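Local structure of lysine/ornithine decarboxylase (Vibrio vulnificus, 2PLJ) at residues Gly326-Leu331 with Asp363-Asn368. The protein probably decarboxylates lysine and ornithine to cadaverine and putrescine, using a bound pyridoxal phosphate cofactor. Sequence-based numbering, arbitrary orientation.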
loop_
_atom_site.group_PDB
_atom_site.type_symbol
_atom_site.label_atom_id
_atom_site.label_comp_id
_atom_site.label_asym_id
_atom_site.label_seq_id
_atom_site.Cartn_x
_atom_site.Cartn_y
_atom_site.Cartn_z
ATOM N N GLY A 326 5.595 2.904 -2.066
ATOM C CA GLY A 326 5.372 4.246 -2.599
ATOM C C GLY A 326 4.791 4.203 -4.009
ATOM O O GLY A 326 3.744 3.583 -4.244
ATOM N N SER A 327 5.475 4.852 -4.963
ATOM C CA SER A 327 4.928 4.982 -6.322
ATOM C C SER A 327 4.887 3.675 -7.070
ATOM O O SER A 327 4.067 3.507 -7.994
ATOM C CB SER A 327 5.716 5.995 -7.171
ATOM O OG SER A 327 5.862 7.235 -6.512
ATOM N N PHE A 328 5.722 2.714 -6.626
ATOM C CA PHE A 328 5.757 1.379 -7.258
ATOM C C PHE A 328 4.878 0.360 -6.569
ATOM O O PHE A 328 4.997 -0.844 -6.806
ATOM C CB PHE A 328 7.207 0.902 -7.388
ATOM C CG PHE A 328 8.004 1.736 -8.351
ATOM C CD1 PHE A 328 7.971 1.472 -9.729
ATOM C CD2 PHE A 328 8.739 2.840 -7.896
ATOM C CE1 PHE A 328 8.705 2.282 -10.629
ATOM C CE2 PHE A 328 9.462 3.657 -8.799
ATOM C CZ PHE A 328 9.446 3.375 -10.159
ATOM N N SER A 329 3.968 0.860 -5.714
ATOM C CA SER A 329 3.020 -0.015 -5.022
ATOM C C SER A 329 2.156 -0.819 -6.016
ATOM O O SER A 329 1.660 -1.889 -5.645
ATOM C CB SER A 329 2.130 0.812 -4.077
ATOM O OG SER A 329 1.444 1.855 -4.795
ATOM N N GLY A 330 1.991 -0.298 -7.249
ATOM C CA GLY A 330 1.311 -1.029 -8.358
ATOM C C GLY A 330 1.975 -2.364 -8.719
ATOM O O GLY A 330 1.322 -3.273 -9.211
ATOM N N LEU A 331 3.271 -2.510 -8.413
ATOM C CA LEU A 331 3.942 -3.819 -8.577
ATOM C C LEU A 331 3.262 -4.882 -7.733
ATOM O O LEU A 331 3.162 -6.031 -8.143
ATOM C CB LEU A 331 5.416 -3.750 -8.181
ATOM C CG LEU A 331 6.272 -2.779 -9.010
ATOM C CD1 LEU A 331 7.702 -2.836 -8.437
ATOM C CD2 LEU A 331 6.291 -3.102 -10.475
ATOM N N ASP A 363 10.739 -5.001 -0.610
ATOM C CA ASP A 363 10.723 -3.729 -1.317
ATOM C C ASP A 363 11.824 -3.704 -2.390
ATOM O O ASP A 363 12.895 -3.106 -2.220
ATOM C CB ASP A 363 10.872 -2.570 -0.335
ATOM C CG ASP A 363 10.702 -1.215 -0.999
ATOM O OD1 ASP A 363 10.462 -1.169 -2.241
ATOM O OD2 ASP A 363 10.782 -0.202 -0.260
ATOM N N VAL A 364 11.518 -4.347 -3.510
ATOM C CA VAL A 364 12.413 -4.427 -4.674
ATOM C C VAL A 364 11.588 -4.111 -5.915
ATOM O O VAL A 364 10.494 -4.690 -6.095
ATOM C CB VAL A 364 13.049 -5.816 -4.758
ATOM C CG1 VAL A 364 13.804 -6.017 -6.087
ATOM C CG2 VAL A 364 13.957 -6.007 -3.540
ATOM N N ILE A 365 12.093 -3.193 -6.745
ATOM C CA ILE A 365 11.371 -2.744 -7.948
ATOM C C ILE A 365 11.752 -3.544 -9.191
ATOM O O ILE A 365 10.909 -3.799 -10.061
ATOM C CB ILE A 365 11.695 -1.244 -8.231
ATOM C CG1 ILE A 365 11.253 -0.354 -7.057
ATOM C CG2 ILE A 365 11.170 -0.835 -9.613
ATOM C CD1 ILE A 365 12.091 0.963 -7.012
ATOM N N ALA A 366 13.028 -3.945 -9.284
ATOM C CA ALA A 366 13.511 -4.732 -10.418
ATOM C C ALA A 366 14.550 -5.691 -9.876
ATOM O O ALA A 366 15.606 -5.256 -9.416
ATOM C CB ALA A 366 14.119 -3.854 -11.470
ATOM N N GLU A 367 14.235 -6.987 -9.915
ATOM C CA GLU A 367 15.133 -8.034 -9.372
ATOM C C GLU A 367 16.380 -8.237 -10.227
ATOM O O GLU A 367 17.432 -8.629 -9.723
ATOM C CB GLU A 367 14.396 -9.379 -9.227
ATOM C CG GLU A 367 13.373 -9.410 -8.077
ATOM C CD GLU A 367 12.644 -10.746 -7.990
ATOM O OE1 GLU A 367 13.269 -11.781 -8.322
ATOM O OE2 GLU A 367 11.442 -10.761 -7.603
ATOM N N ASN A 368 16.262 -7.987 -11.525
ATOM C CA ASN A 368 17.376 -8.174 -12.443
ATOM C C ASN A 368 17.168 -7.150 -13.543
ATOM O O ASN A 368 16.143 -7.174 -14.237
ATOM C CB ASN A 368 17.386 -9.613 -13.010
ATOM C CG ASN A 368 18.671 -9.945 -13.762
ATOM O OD1 ASN A 368 19.741 -9.408 -13.466
ATOM N ND2 ASN A 368 18.575 -10.868 -14.733
#
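Gly326 O takes two bonds from Ser329, one from its backbone N at 3.1 Å and one from its OG at 2.9 Å, and together they close the turn that presents Phe328 to Ile365. The hydroxyl comes in almost head-on to the carbonyl, at a C=O...OG angle of 174°, and OG is also paired with Thr392 OG1. Two residues further along, Leu331 N bonds to Phe328 O at 2.9 Å, carrying the chain on toward helix 330-333.

The contact itself is apolar and centres on Ile365, whose side chain lies across one face of the Phe328 ring. Its CG2 makes a CH-pi contact, 4.2 Å from the centroid of the Phe328 ring and 21° off the normal. Ile365 CG1 sits near Phe328 CG, and Ile365 CD1 reaches over the other flank of the ring to 3.9 Å from Phe328 CD2. Both gamma branches can touch the same face because chi1 of -61° puts CG1 beside the backbone N of Ile365 and CG2 beside its carbonyl carbon.

This part of the chain belongs to the C-terminal beta-barrel domain that accompanies the beta/alpha barrel in these decarboxylases. Ile365 and Ala366 both bond through their backbones to Leu354 on strand 349-355, a classic beta bulge, and the chain bends sharply at Ile365. Leu331 meets that bend with one methyl: CD1 comes to 3.7 Å from Ile365 CA, and it also lies 4.2 Å from Ile365 CG2. Leu340 touches both Phe328 and Ile365, adding strand 340-342 to the cluster. Nearby, Asp363 OD1 accepts from Ile324 N, just ahead of 326-331, while OD2 is hydrogen-bonded to Thr358 OG1 and the carbonyl oxygen of Asp363 binds Lys186 NZ of the second subunit.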